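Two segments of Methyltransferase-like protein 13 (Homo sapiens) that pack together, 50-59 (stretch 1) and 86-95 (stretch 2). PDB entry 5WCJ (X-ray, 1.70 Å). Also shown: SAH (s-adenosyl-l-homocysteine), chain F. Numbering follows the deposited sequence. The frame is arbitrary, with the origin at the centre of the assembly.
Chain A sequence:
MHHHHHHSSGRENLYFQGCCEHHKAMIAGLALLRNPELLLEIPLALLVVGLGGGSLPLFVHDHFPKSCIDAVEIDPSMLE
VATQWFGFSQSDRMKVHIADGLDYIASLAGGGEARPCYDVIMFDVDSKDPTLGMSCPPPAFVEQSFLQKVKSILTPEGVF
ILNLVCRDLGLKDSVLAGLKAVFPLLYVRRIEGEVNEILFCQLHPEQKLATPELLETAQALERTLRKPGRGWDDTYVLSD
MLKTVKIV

Stretch 1, residues 50-59: GLGGGSLPLF
Stretch 2 86-95: FGFSQSDRMK

Stretch 1 is a glycine-rich loop leading into a helix that begins at S55; stretch 2 is mostly loop, entering a strand at M94. They run in the same sense, with CA–CA separations of 6.8 Å for G53–F86, 6.1 Å for G54–F88 and 8.2 Å for P57–M94. No direct hydrogen bond crosses the contact, which buries 382 Å² and is largely apolar.

G50 (phi/psi 102/112) and G52 (52/-135) do not touch stretch 2 but line the s-adenosyl-l-homocysteine, where G52 N donates to SAH O3' at 3.1 Å. In both, a CB would crowd the ligand. Between them L51 (-85/-39; chi1 t, chi2 p) points toward stretch 2 and lays CD1 over one face of the F88 ring, 4.0 Å from F88 CZ, a CH-pi contact. A type II' turn from L51 to G54, closed by G54 N to L51 O (2.8 Å), brings G53 O within 3.7 Å of F86 CD2 at the ring edge (F86 chi1 m). A water donates to both G53 O (2.7 Å) and F86 O (2.8 Å), bridging the backbones.

G54 (93/-3) is the helix N-cap residue, and its O accepts from L58 N at 2.9 Å. A CB here would lie 3.0 Å from F88 CD1, a clash, so glycine lets the ring (chi1 t, chi2 79°) come close. S55 points away. P57, at -65/-32, suits the first helical turn; its CG lies 4.1 Å from F88 CE1 and its CB 3.9 Å from M94 SD. L58 (t, p) starts sideways, but its end comes nearer: CD2 reaches G87 O at 3.8 Å, and CD1 lies 4.4 Å from M94 CE. M94 (chi1 t, chi2 146°, chi3 p) ends a type I turn that starts at S91, closed by M94 N to S91 O (3.1 Å).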

ATOM      1  N   GLY A  50      -3.927  -7.223  -2.225  1.00 20.63           N
ATOM      2  CA  GLY A  50      -3.075  -8.378  -2.254  1.00 21.60           C
ATOM      3  C   GLY A  50      -2.581  -8.670  -0.847  1.00 24.18           C
ATOM      4  O   GLY A  50      -1.819  -7.886  -0.301  1.00 26.37           O
ATOM      5  N   LEU A  51      -3.032  -9.781  -0.257  1.00 24.76           N
ATOM      6  CA  LEU A  51      -2.658 -10.132   1.152  1.00 26.20           C
ATOM      7  C   LEU A  51      -1.338 -10.861   1.271  1.00 25.42           C
ATOM      8  O   LEU A  51      -0.584 -10.624   2.233  1.00 26.76           O
ATOM      9  CB  LEU A  51      -3.748 -10.979   1.806  1.00 27.65           C
ATOM     10  CG  LEU A  51      -3.614 -11.287   3.299  1.00 28.81           C
ATOM     11  CD1 LEU A  51      -3.772 -10.013   4.110  1.00 29.15           C
ATOM     12  CD2 LEU A  51      -4.664 -12.328   3.695  1.00 30.00           C
ATOM     13  N   GLY A  52      -1.068 -11.770   0.336  1.00 28.52           N
ATOM     14  CA  GLY A  52       0.003 -12.759   0.466  1.00 30.52           C
ATOM     15  C   GLY A  52      -0.141 -13.488   1.796  1.00 29.93           C
ATOM     16  O   GLY A  52      -1.253 -13.828   2.201  1.00 29.25           O
ATOM     17  N   GLY A  53       0.980 -13.652   2.488  1.00 29.21           N
ATOM     18  CA  GLY A  53       0.986 -14.200   3.843  1.00 29.00           C
ATOM     19  C   GLY A  53       0.504 -13.259   4.940  1.00 27.56           C
ATOM     20  O   GLY A  53       0.431 -13.671   6.094  1.00 27.71           O
ATOM     21  N   GLY A  54       0.202 -12.000   4.589  1.00 26.15           N
ATOM     22  CA  GLY A  54      -0.319 -11.011   5.527  1.00 26.86           C
ATOM     23  C   GLY A  54       0.741 -10.133   6.188  1.00 25.54           C
ATOM     24  O   GLY A  54       0.401  -9.203   6.926  1.00 26.21           O
ATOM     25  N   SER A  55       2.007 -10.390   5.896  1.00 25.98           N
ATOM     26  CA  SER A  55       3.085  -9.722   6.621  1.00 29.41           C
ATOM     27  C   SER A  55       3.110  -8.200   6.418  1.00 27.98           C
ATOM     28  O   SER A  55       3.436  -7.469   7.356  1.00 25.74           O
ATOM     29  CB  SER A  55       4.442 -10.327   6.277  1.00 32.51           C
ATOM     30  OG  SER A  55       4.767 -10.073   4.935  1.00 37.91           O
ATOM     31  N   LEU A  56       2.765  -7.717   5.219  1.00 26.00           N
ATOM     32  CA  LEU A  56       2.795  -6.265   4.940  1.00 25.67           C
ATOM     33  C   LEU A  56       1.737  -5.509   5.752  1.00 24.68           C
ATOM     34  O   LEU A  56       2.074  -4.612   6.510  1.00 26.62           O
ATOM     35  CB  LEU A  56       2.700  -5.970   3.427  1.00 26.64           C
ATOM     36  CG  LEU A  56       2.531  -4.504   3.012  1.00 29.63           C
ATOM     37  CD1 LEU A  56       3.748  -3.716   3.446  1.00 29.65           C
ATOM     38  CD2 LEU A  56       2.313  -4.362   1.492  1.00 31.00           C
ATOM     39  N   PRO A  57       0.447  -5.872   5.619  1.00 24.93           N
ATOM     40  CA  PRO A  57      -0.531  -5.171   6.450  1.00 25.81           C
ATOM     41  C   PRO A  57      -0.335  -5.439   7.961  1.00 25.26           C
ATOM     42  O   PRO A  57      -0.615  -4.567   8.789  1.00 25.34           O
ATOM     43  CB  PRO A  57      -1.882  -5.728   5.952  1.00 26.41           C
ATOM     44  CG  PRO A  57      -1.562  -7.000   5.242  1.00 26.24           C
ATOM     45  CD  PRO A  57      -0.196  -6.833   4.695  1.00 26.66           C
ATOM     46  N   LEU A  58       0.142  -6.627   8.317  1.00 24.74           N
ATOM     47  CA  LEU A  58       0.409  -6.931   9.746  1.00 27.53           C
ATOM     48  C   LEU A  58       1.513  -6.053  10.319  1.00 27.98           C
ATOM     49  O   LEU A  58       1.412  -5.587  11.485  1.00 27.62           O
ATOM     50  CB  LEU A  58       0.759  -8.387   9.955  1.00 28.67           C
ATOM     51  CG  LEU A  58       0.822  -8.890  11.398  1.00 33.03           C
ATOM     52  CD1 LEU A  58      -0.486  -8.621  12.123  1.00 34.53           C
ATOM     53  CD2 LEU A  58       1.141 -10.377  11.376  1.00 34.75           C
ATOM     54  N   PHE A  59       2.526  -5.783   9.505  1.00 27.83           N
ATOM     55  CA  PHE A  59       3.612  -4.897   9.937  1.00 28.26           C
ATOM     56  C   PHE A  59       3.086  -3.491  10.206  1.00 27.57           C
ATOM     57  O   PHE A  59       3.404  -2.890  11.239  1.00 27.40           O
ATOM     58  CB  PHE A  59       4.741  -4.829   8.921  1.00 30.45           C
ATOM     59  CG  PHE A  59       5.899  -3.971   9.362  1.00 31.72           C
ATOM     60  CD1 PHE A  59       5.886  -2.583   9.170  1.00 32.92           C
ATOM     61  CD2 PHE A  59       7.005  -4.551   9.972  1.00 36.80           C
ATOM     62  CE1 PHE A  59       6.967  -1.788   9.575  1.00 36.59           C
ATOM     63  CE2 PHE A  59       8.084  -3.764  10.369  1.00 37.38           C
ATOM     64  CZ  PHE A  59       8.062  -2.386  10.174  1.00 37.09           C
ATOM     65  N   PHE A  86      -0.158 -17.859  10.228  1.00 25.65           N
ATOM     66  CA  PHE A  86       0.815 -16.772  10.120  1.00 25.46           C
ATOM     67  C   PHE A  86       0.504 -15.561  10.983  1.00 24.87           C
ATOM     68  O   PHE A  86       1.045 -14.475  10.730  1.00 26.21           O
ATOM     69  CB  PHE A  86       1.055 -16.343   8.646  1.00 27.25           C
ATOM     70  CG  PHE A  86       1.285 -17.470   7.684  1.00 30.30           C
ATOM     71  CD1 PHE A  86       1.930 -18.637   8.059  1.00 33.04           C
ATOM     72  CD2 PHE A  86       0.902 -17.324   6.339  1.00 33.60           C
ATOM     73  CE1 PHE A  86       2.133 -19.666   7.150  1.00 34.24           C
ATOM     74  CE2 PHE A  86       1.112 -18.344   5.425  1.00 33.95           C
ATOM     75  CZ  PHE A  86       1.717 -19.522   5.836  1.00 34.53           C
ATOM     76  N   GLY A  87      -0.329 -15.730  12.007  1.00 24.67           N
ATOM     77  CA  GLY A  87      -0.576 -14.685  12.997  1.00 26.33           C
ATOM     78  C   GLY A  87      -1.385 -13.488  12.541  1.00 27.35           C
ATOM     79  O   GLY A  87      -1.432 -12.473  13.234  1.00 27.25           O
ATOM     80  N   PHE A  88      -2.024 -13.600  11.380  1.00 27.92           N
ATOM     81  CA  PHE A  88      -2.862 -12.547  10.880  1.00 29.45           C
ATOM     82  C   PHE A  88      -4.205 -12.546  11.612  1.00 31.62           C
ATOM     83  O   PHE A  88      -4.746 -13.603  11.933  1.00 32.57           O
ATOM     84  CB  PHE A  88      -3.081 -12.706   9.375  1.00 29.23           C
ATOM     85  CG  PHE A  88      -3.730 -11.510   8.773  1.00 28.95           C
ATOM     86  CD1 PHE A  88      -2.975 -10.386   8.487  1.00 27.41           C
ATOM     87  CD2 PHE A  88      -5.106 -11.467   8.602  1.00 29.16           C
ATOM     88  CE1 PHE A  88      -3.585  -9.255   7.988  1.00 27.61           C
ATOM     89  CE2 PHE A  88      -5.716 -10.329   8.101  1.00 30.58           C
ATOM     90  CZ  PHE A  88      -4.951  -9.227   7.798  1.00 28.74           C
ATOM     91  N   SER A  89      -4.742 -11.369  11.893  1.00 29.81           N
ATOM     92  CA  SER A  89      -6.104 -11.286  12.420  1.00 33.03           C
ATOM     93  C   SER A  89      -6.740  -9.977  12.029  1.00 31.76           C
ATOM     94  O   SER A  89      -6.053  -9.009  11.729  1.00 32.65           O
ATOM     95  CB  SER A  89      -6.118 -11.425  13.955  1.00 34.63           C
ATOM     96  OG  SER A  89      -5.389 -10.357  14.515  1.00 36.82           O
ATOM     97  N   GLN A  90      -8.058  -9.984  12.001  1.00 31.82           N
ATOM     98  CA  GLN A  90      -8.843  -8.800  11.740  1.00 31.14           C
ATOM     99  C   GLN A  90      -9.255  -8.198  13.038  1.00 33.87           C
ATOM    100  O   GLN A  90      -9.330  -8.905  14.056  1.00 33.12           O
ATOM    101  CB  GLN A  90     -10.048  -9.165  10.900  1.00 29.78           C
ATOM    102  CG  GLN A  90      -9.605  -9.648   9.523  1.00 30.68           C
ATOM    103  CD  GLN A  90     -10.770  -9.880   8.605  1.00 30.80           C
ATOM    104  OE1 GLN A  90     -11.463  -8.939   8.258  1.00 30.01           O
ATOM    105  NE2 GLN A  90     -10.990 -11.136   8.213  1.00 33.30           N
ATOM    106  N   SER A  91      -9.510  -6.897  12.993  1.00 32.78           N
ATOM    107  CA  SER A  91      -9.901  -6.098  14.165  1.00 35.61           C
ATOM    108  C   SER A  91     -10.626  -4.862  13.692  1.00 33.95           C
ATOM    109  O   SER A  91     -10.811  -4.679  12.483  1.00 32.61           O
ATOM    110  CB  SER A  91      -8.649  -5.691  14.968  1.00 37.25           C
ATOM    111  OG  SER A  91      -7.843  -4.767  14.241  1.00 38.87           O
ATOM    112  N   ASP A  92     -11.010  -3.997  14.630  1.00 33.90           N
ATOM    113  CA  ASP A  92     -11.603  -2.693  14.293  1.00 37.31           C
ATOM    114  C   ASP A  92     -10.744  -1.833  13.344  1.00 35.29           C
ATOM    115  O   ASP A  92     -11.277  -1.113  12.518  1.00 40.07           O
ATOM    116  CB  ASP A  92     -11.885  -1.891  15.573  1.00 40.37           C
ATOM    117  N   ARG A  93      -9.426  -1.953  13.459  1.00 33.65           N
ATOM    118  CA  ARG A  93      -8.459  -1.246  12.609  1.00 33.50           C
ATOM    119  C   ARG A  93      -7.920  -2.031  11.400  1.00 29.26           C
ATOM    120  O   ARG A  93      -7.086  -1.498  10.684  1.00 31.13           O
ATOM    121  CB  ARG A  93      -7.213  -0.890  13.435  1.00 34.37           C
ATOM    122  CG  ARG A  93      -7.448   0.004  14.626  1.00 36.57           C
ATOM    123  CD  ARG A  93      -6.135   0.571  15.148  1.00 37.13           C
ATOM    124  NE  ARG A  93      -5.173  -0.427  15.654  1.00 36.39           N
ATOM    125  CZ  ARG A  93      -3.951  -0.682  15.165  1.00 38.42           C
ATOM    126  NH1 ARG A  93      -3.455  -0.066  14.080  1.00 35.12           N
ATOM    127  NH2 ARG A  93      -3.191  -1.580  15.780  1.00 38.32           N
ATOM    128  N   MET A  94      -8.265  -3.299  11.249  1.00 27.79           N
ATOM    129  CA  MET A  94      -7.825  -4.056  10.059  1.00 30.68           C
ATOM    130  C   MET A  94      -8.902  -4.993   9.597  1.00 29.60           C
ATOM    131  O   MET A  94      -9.255  -5.956  10.305  1.00 28.19           O
ATOM    132  CB  MET A  94      -6.541  -4.835  10.301  1.00 32.58           C
ATOM    133  CG  MET A  94      -6.010  -5.482   9.000  1.00 35.37           C
ATOM    134  SD  MET A  94      -4.232  -5.508   9.003  1.00 36.88           S
ATOM    135  CE  MET A  94      -3.853  -6.378  10.514  1.00 37.48           C
ATOM    136  N   LYS A  95      -9.443  -4.701   8.416  1.00 26.93           N
ATOM    137  CA  LYS A  95     -10.522  -5.476   7.827  1.00 29.70           C
ATOM    138  C   LYS A  95     -10.042  -6.050   6.499  1.00 27.41           C
ATOM    139  O   LYS A  95      -9.397  -5.343   5.723  1.00 26.70           O
ATOM    140  CB  LYS A  95     -11.725  -4.581   7.533  1.00 34.28           C
ATOM    141  CG  LYS A  95     -12.370  -3.912   8.737  1.00 41.96           C
ATOM    142  CD  LYS A  95     -13.083  -4.916   9.626  1.00 47.63           C
ATOM    143  CE  LYS A  95     -13.672  -4.239  10.856  1.00 49.67           C
ATOM    144  NZ  LYS A  95     -13.933  -5.254  11.902  1.00 55.53           N
TER
HETATM  145  CG  SAH F 705       1.920 -10.794  -2.367  1.00 44.64           C
HETATM  146  SD  SAH F 705       1.118 -12.279  -3.033  1.00 41.53           S
HETATM  147  C5' SAH F 705      -0.040 -11.619  -4.260  1.00 33.07           C
HETATM  148  C4' SAH F 705      -1.426 -11.589  -3.648  1.00 29.35           C
HETATM  149  O4' SAH F 705      -2.326 -10.939  -4.579  1.00 26.67           O
HETATM  150  C3' SAH F 705      -2.009 -12.990  -3.384  1.00 28.11           C
HETATM  151  O3' SAH F 705      -2.567 -13.043  -2.076  1.00 28.92           O
HETATM  152  C2' SAH F 705      -3.097 -13.115  -4.457  1.00 26.55           C
HETATM  153  O2' SAH F 705      -4.220 -13.922  -4.121  1.00 25.49           O
HETATM  154  C1' SAH F 705      -3.537 -11.661  -4.541  1.00 24.63           C
HETATM  155  N9  SAH F 705      -4.297 -11.306  -5.737  1.00 23.47           N
HETATM  156  C8  SAH F 705      -4.082 -11.743  -7.019  1.00 26.13           C
HETATM  157  N7  SAH F 705      -4.874 -11.195  -7.910  1.00 24.69           N
HETATM  158  C5  SAH F 705      -5.663 -10.338  -7.162  1.00 22.16           C
HETATM  159  C6  SAH F 705      -6.690  -9.447  -7.513  1.00 24.43           C
HETATM  160  N6  SAH F 705      -7.116  -9.255  -8.789  1.00 24.83           N
HETATM  161  N1  SAH F 705      -7.281  -8.749  -6.522  1.00 23.11           N
HETATM  162  C2  SAH F 705      -6.871  -8.939  -5.257  1.00 24.58           C
HETATM  163  N3  SAH F 705      -5.898  -9.737  -4.806  1.00 22.08           N
HETATM  164  C4  SAH F 705      -5.325 -10.408  -5.816  1.00 23.61           C
HETATM  165  O   HOH W   1       0.901 -12.658   8.569  1.00 32.79           O